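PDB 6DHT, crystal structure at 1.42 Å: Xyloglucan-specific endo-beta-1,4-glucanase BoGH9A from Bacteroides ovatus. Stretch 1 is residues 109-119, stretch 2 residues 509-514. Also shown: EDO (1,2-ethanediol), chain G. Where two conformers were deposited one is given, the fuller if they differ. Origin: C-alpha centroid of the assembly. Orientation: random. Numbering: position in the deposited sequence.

Stretch 1, residues 109-119: DAALKSFYYQR
Stretch 2 509-514: PIPGFL

Residues 109-117 continue a helix that begins earlier in the chain, with phi/psi near -64/-36; Gln118 (-80/-2) and Arg119 (-69/140) lead out of it. Ser114 N bonds Ala110 O at 2.9 Å and Lys113 N bonds Asp109 O at 2.9 Å, whereas the Tyr117 N to Lys113 O bond is weak at 3.4 Å. Stretch 2 has no regular secondary structure: Ile510 (-60/133) and Pro511 (-82/159) are extended, Gly512 turns at 98/2, and Phe513 (-95/129) and Leu514 (-81/119) are extended again. From Ile510 to Gly512 it runs against the helix direction, Ile510 lying near Tyr117 (CA to CA 7.7 Å) and Gly512 near Ala110 (CA to CA 4.6 Å). The contact buries 368 Å², both sides summed, and joins residues at least 393 positions apart.

The close approach at Gly512 depends on its lack of a side chain. Its CA lies 3.7 Å from Ala110 O, and an ideal CB would point toward the helix and fall 2.3 Å from Ala110 O, a clash; its backbone angles would also jam that CB against the carbonyl O of Pro511. Gly512 O accepts a CA-H...O contact from Ala111 CA at 3.6 Å, with 163° at the hydrogen. No direct hydrogen bond crosses the interface. Instead, one water donates to Ala110 O and to Pro511 O, its oxygen 2.8 Å from each, linking two carbonyls that could not bond each other.

Two aromatic rings, one from each stretch, supply much of the packing. The Tyr117 CA-to-CB bond points toward stretch 2, and its ring (chi1 -71°, m; chi2 -73°) receives Ile510 (m, t) over one face: Ile510 CG2 sits 3.6 Å from the Tyr117 centroid, 23° off the normal, and 3.3 Å from Tyr117 CG. Pro511, puckered C-gamma endo, adds a looser contact, Pro511 CD to Tyr117 CE2 at 4.5 Å. The Phe513 CA-to-CB bond points away from the helix, but the ring end comes nearer (chi1 -69°, m), CZ lying 3.7 Å from Ser114 CB; chi2 85° sets the ring tilt. Ser114 CB lies over one face of the Phe513 ring, 3.8 Å from its centroid and 14° off the normal, so the polarized CH meets the pi cloud. Ser114 chi1 is 74° (p), letting OG donate to Ala111 O at 2.7 Å. The Gln118 CA-to-CB bond points sideways, but its end (m, m; chi3 101°) brings OE1 to 3.4 Å from Phe513 CZ; its amide is hydrogen-bonded elsewhere in the structure. The Lys113 CA-to-CB bond points sideways and the chain end (t, p, t, m) leads off from stretch 2; Lys113 NZ hydrogen-bonds ethanediol O1 at 3.1 Å.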

ATOM      1  N   ASP A 109       8.009  -6.195  -7.492  1.00 12.35           N
ATOM      2  CA  ASP A 109       8.728  -5.238  -8.313  1.00 12.83           C
ATOM      3  C   ASP A 109       7.768  -4.335  -9.059  1.00 11.70           C
ATOM      4  O   ASP A 109       7.955  -3.111  -9.103  1.00 13.54           O
ATOM      5  CB  ASP A 109       9.650  -5.957  -9.318  1.00 14.20           C
ATOM      6  CG  ASP A 109      10.854  -6.644  -8.661  1.00 17.01           C
ATOM      7  OD1 ASP A 109      10.996  -6.619  -7.432  1.00 15.19           O
ATOM      8  OD2 ASP A 109      11.645  -7.237  -9.424  1.00 19.79           O
ATOM      9  N   ALA A 110       6.737  -4.924  -9.651  1.00 12.41           N
ATOM     10  CA  ALA A 110       5.743  -4.111 -10.374  1.00 13.16           C
ATOM     11  C   ALA A 110       4.997  -3.114  -9.470  1.00 11.97           C
ATOM     12  O   ALA A 110       4.735  -1.978  -9.850  1.00 12.38           O
ATOM     13  CB  ALA A 110       4.750  -4.999 -11.095  1.00 12.11           C
ATOM     14  N   ALA A 111       4.650  -3.579  -8.276  1.00 11.96           N
ATOM     15  CA  ALA A 111       3.973  -2.744  -7.296  1.00 10.95           C
ATOM     16  C   ALA A 111       4.813  -1.522  -6.932  1.00 12.30           C
ATOM     17  O   ALA A 111       4.294  -0.406  -6.784  1.00 12.74           O
ATOM     18  CB  ALA A 111       3.631  -3.554  -6.080  1.00 12.21           C
ATOM     19  N   LEU A 112       6.126  -1.714  -6.772  1.00 11.65           N
ATOM     20  CA  LEU A 112       7.011  -0.600  -6.506  1.00 11.75           C
ATOM     21  C   LEU A 112       7.196   0.284  -7.732  1.00 11.53           C
ATOM     22  O   LEU A 112       7.210   1.526  -7.608  1.00 12.73           O
ATOM     23  CB  LEU A 112       8.354  -1.148  -6.015  1.00 11.60           C
ATOM     24  CG  LEU A 112       9.396  -0.101  -5.648  1.00 11.95           C
ATOM     25  CD1 LEU A 112       8.908   0.886  -4.597  1.00 12.25           C
ATOM     26  CD2 LEU A 112      10.646  -0.806  -5.155  1.00 13.07           C
ATOM     27  N   LYS A 113       7.310  -0.326  -8.897  1.00 10.84           N
ATOM     28  CA  LYS A 113       7.521   0.413 -10.131  1.00 12.42           C
ATOM     29  C   LYS A 113       6.304   1.277 -10.480  1.00 13.21           C
ATOM     30  O   LYS A 113       6.433   2.261 -11.218  1.00 13.72           O
ATOM     31  CB  LYS A 113       7.849  -0.574 -11.250  1.00 12.55           C
ATOM     32  CG  LYS A 113       8.228  -0.006 -12.592  1.00 15.94           C
ATOM     33  CD  LYS A 113       9.433   0.910 -12.560  1.00 19.59           C
ATOM     34  CE  LYS A 113       9.864   1.270 -13.992  1.00 18.52           C
ATOM     35  NZ  LYS A 113      10.435   0.131 -14.764  1.00 20.81           N
ATOM     36  N   SER A 114       5.125   0.936  -9.958  1.00 11.50           N
ATOM     37  CA  SER A 114       3.939   1.757 -10.190  0.58 12.14           C
ATOM     38  C   SER A 114       4.165   3.199  -9.747  1.00 13.64           C
ATOM     39  O   SER A 114       3.631   4.137 -10.368  1.00 13.03           O
ATOM     40  CB  SER A 114       2.733   1.177  -9.447  0.58 12.69           C
ATOM     41  OG  SER A 114       2.790   1.405  -8.041  0.58 13.65           O
ATOM     42  N   PHE A 115       4.940   3.392  -8.681  1.00 11.01           N
ATOM     43  CA  PHE A 115       5.220   4.717  -8.164  1.00 12.77           C
ATOM     44  C   PHE A 115       6.010   5.554  -9.176  1.00 14.67           C
ATOM     45  O   PHE A 115       5.772   6.766  -9.321  1.00 13.48           O
ATOM     46  CB  PHE A 115       5.966   4.628  -6.834  1.00 12.50           C
ATOM     47  CG  PHE A 115       5.103   4.133  -5.706  1.00 10.76           C
ATOM     48  CD1 PHE A 115       4.926   2.775  -5.482  1.00 12.05           C
ATOM     49  CD2 PHE A 115       4.444   5.044  -4.876  1.00 12.43           C
ATOM     50  CE1 PHE A 115       4.078   2.334  -4.460  1.00 11.85           C
ATOM     51  CE2 PHE A 115       3.621   4.599  -3.859  1.00 12.60           C
ATOM     52  CZ  PHE A 115       3.431   3.246  -3.666  1.00 11.39           C
ATOM     53  N   TYR A 116       6.939   4.908  -9.881  1.00 12.99           N
ATOM     54  CA  TYR A 116       7.677   5.566 -10.949  1.00 13.63           C
ATOM     55  C   TYR A 116       6.719   6.129 -12.014  1.00 14.93           C
ATOM     56  O   TYR A 116       6.837   7.280 -12.421  1.00 15.53           O
ATOM     57  CB  TYR A 116       8.733   4.627 -11.552  1.00 15.82           C
ATOM     58  CG  TYR A 116       9.237   5.118 -12.894  1.00 15.96           C
ATOM     59  CD1 TYR A 116      10.208   6.109 -12.983  1.00 18.13           C
ATOM     60  CD2 TYR A 116       8.729   4.592 -14.070  1.00 16.79           C
ATOM     61  CE1 TYR A 116      10.643   6.566 -14.216  1.00 16.83           C
ATOM     62  CE2 TYR A 116       9.170   5.039 -15.302  1.00 19.82           C
ATOM     63  CZ  TYR A 116      10.134   6.021 -15.364  1.00 19.57           C
ATOM     64  OH  TYR A 116      10.583   6.488 -16.586  1.00 24.49           O
ATOM     65  N   TYR A 117       5.728   5.330 -12.421  1.00 14.30           N
ATOM     66  CA  TYR A 117       4.755   5.799 -13.388  1.00 13.68           C
ATOM     67  C   TYR A 117       3.929   6.988 -12.856  1.00 13.85           C
ATOM     68  O   TYR A 117       3.457   7.825 -13.635  1.00 14.49           O
ATOM     69  CB  TYR A 117       3.837   4.663 -13.816  1.00 14.22           C
ATOM     70  CG  TYR A 117       4.524   3.635 -14.677  1.00 15.24           C
ATOM     71  CD1 TYR A 117       4.846   3.917 -16.005  1.00 15.99           C
ATOM     72  CD2 TYR A 117       4.819   2.369 -14.188  1.00 15.14           C
ATOM     73  CE1 TYR A 117       5.439   2.976 -16.807  1.00 15.90           C
ATOM     74  CE2 TYR A 117       5.434   1.436 -14.979  1.00 14.54           C
ATOM     75  CZ  TYR A 117       5.737   1.749 -16.297  1.00 15.93           C
ATOM     76  OH  TYR A 117       6.337   0.777 -17.078  1.00 17.93           O
ATOM     77  N   GLN A 118       3.745   7.077 -11.544  1.00 13.67           N
ATOM     78  CA  GLN A 118       3.006   8.184 -10.946  1.00 12.64           C
ATOM     79  C   GLN A 118       3.813   9.490 -10.797  1.00 13.46           C
ATOM     80  O   GLN A 118       3.296  10.505 -10.291  1.00 13.98           O
ATOM     81  CB  GLN A 118       2.471   7.797  -9.568  1.00 12.60           C
ATOM     82  CG  GLN A 118       1.444   6.669  -9.531  1.00 12.32           C
ATOM     83  CD  GLN A 118       0.104   7.056 -10.116  1.00 13.34           C
ATOM     84  OE1 GLN A 118      -0.206   6.714 -11.257  1.00 14.54           O
ATOM     85  NE2 GLN A 118      -0.720   7.722  -9.318  1.00 13.01           N
ATOM     86  N   ARG A 119       5.087   9.477 -11.177  1.00 14.86           N
ATOM     87  CA  ARG A 119       5.936  10.635 -10.909  1.00 14.22           C
ATOM     88  C   ARG A 119       5.540  11.823 -11.754  1.00 16.23           C
ATOM     89  O   ARG A 119       5.248  11.685 -12.937  1.00 17.36           O
ATOM     90  CB  ARG A 119       7.391  10.332 -11.246  1.00 13.28           C
ATOM     91  CG  ARG A 119       8.106   9.421 -10.244  1.00 14.13           C
ATOM     92  CD  ARG A 119       9.569   9.375 -10.571  1.00 16.39           C
ATOM     93  NE  ARG A 119      10.273   8.323  -9.832  1.00 15.25           N
ATOM     94  CZ  ARG A 119      11.568   8.070  -9.979  1.00 18.27           C
ATOM     95  NH1 ARG A 119      12.282   8.819 -10.814  1.00 17.62           N
ATOM     96  NH2 ARG A 119      12.147   7.088  -9.290  1.00 17.42           N
ATOM     97  N   PRO A 509      -3.554  -1.209 -19.504  1.00 15.05           N
ATOM     98  CA  PRO A 509      -3.297  -0.238 -18.437  1.00 15.82           C
ATOM     99  C   PRO A 509      -1.839  -0.251 -17.962  1.00 13.91           C
ATOM    100  O   PRO A 509      -1.114  -1.230 -18.165  1.00 15.98           O
ATOM    101  CB  PRO A 509      -4.198  -0.732 -17.308  1.00 15.51           C
ATOM    102  CG  PRO A 509      -4.302  -2.190 -17.523  1.00 16.78           C
ATOM    103  CD  PRO A 509      -4.367  -2.343 -19.026  1.00 17.92           C
ATOM    104  N   ILE A 510      -1.422   0.830 -17.309  1.00 13.42           N
ATOM    105  CA  ILE A 510      -0.102   0.862 -16.687  1.00 13.88           C
ATOM    106  C   ILE A 510      -0.101  -0.276 -15.659  1.00 16.10           C
ATOM    107  O   ILE A 510      -1.047  -0.429 -14.873  1.00 14.18           O
ATOM    108  CB  ILE A 510       0.189   2.225 -16.053  1.00 14.43           C
ATOM    109  CG1 ILE A 510       0.147   3.311 -17.146  1.00 15.44           C
ATOM    110  CG2 ILE A 510       1.572   2.204 -15.354  1.00 16.25           C
ATOM    111  CD1 ILE A 510       0.291   4.735 -16.650  1.00 19.38           C
ATOM    112  N   PRO A 511       0.959  -1.100 -15.651  1.00 14.48           N
ATOM    113  CA  PRO A 511       0.950  -2.291 -14.793  1.00 12.97           C
ATOM    114  C   PRO A 511       1.345  -2.004 -13.336  1.00 12.19           C
ATOM    115  O   PRO A 511       1.964  -0.998 -13.024  1.00 12.93           O
ATOM    116  CB  PRO A 511       2.022  -3.195 -15.436  1.00 14.81           C
ATOM    117  CG  PRO A 511       2.987  -2.230 -16.031  1.00 15.06           C
ATOM    118  CD  PRO A 511       2.118  -1.081 -16.561  1.00 15.34           C
ATOM    119  N   GLY A 512       0.939  -2.923 -12.460  1.00 12.87           N
ATOM    120  CA  GLY A 512       1.379  -2.942 -11.071  1.00 13.25           C
ATOM    121  C   GLY A 512       0.440  -2.332 -10.053  1.00 12.04           C
ATOM    122  O   GLY A 512       0.797  -2.297  -8.871  1.00 13.78           O
ATOM    123  N   PHE A 513      -0.738  -1.855 -10.465  1.00 11.80           N
ATOM    124  CA  PHE A 513      -1.663  -1.196  -9.554  1.00 12.10           C
ATOM    125  C   PHE A 513      -2.719  -2.118  -8.991  1.00 12.53           C
ATOM    126  O   PHE A 513      -3.406  -2.790  -9.738  1.00 12.28           O
ATOM    127  CB  PHE A 513      -2.373  -0.043 -10.268  1.00 11.48           C
ATOM    128  CG  PHE A 513      -1.469   1.113 -10.598  1.00 12.02           C
ATOM    129  CD1 PHE A 513      -0.720   1.124 -11.751  1.00 15.45           C
ATOM    130  CD2 PHE A 513      -1.378   2.201  -9.752  1.00 15.08           C
ATOM    131  CE1 PHE A 513       0.145   2.222 -12.031  1.00 15.97           C
ATOM    132  CE2 PHE A 513      -0.540   3.299 -10.027  1.00 17.20           C
ATOM    133  CZ  PHE A 513       0.202   3.307 -11.179  1.00 13.00           C
ATOM    134  N   LEU A 514      -2.870  -2.114  -7.667  1.00 11.79           N
ATOM    135  CA  LEU A 514      -3.943  -2.801  -6.974  1.00 11.75           C
ATOM    136  C   LEU A 514      -5.202  -1.948  -7.039  1.00 12.17           C
ATOM    137  O   LEU A 514      -5.215  -0.811  -6.542  1.00 14.33           O
ATOM    138  CB  LEU A 514      -3.569  -3.008  -5.504  1.00 12.43           C
ATOM    139  CG  LEU A 514      -4.634  -3.714  -4.651  1.00 12.92           C
ATOM    140  CD1 LEU A 514      -5.038  -5.059  -5.196  1.00 16.19           C
ATOM    141  CD2 LEU A 514      -4.075  -3.876  -3.246  1.00 16.09           C
TER
HETATM  142  C1  EDO G 606      10.291  -3.712 -13.965  1.00 33.41           C
HETATM  143  O1  EDO G 606       9.665  -2.851 -14.935  1.00 36.01           O
HETATM  144  C2  EDO G 606       9.468  -3.716 -12.679  1.00 31.35           C
HETATM  145  O2  EDO G 606       8.149  -4.256 -12.905  1.00 21.12           O
HETATM  146  O   HOH W   1       4.698  -1.237 -12.570  1.00 13.96           O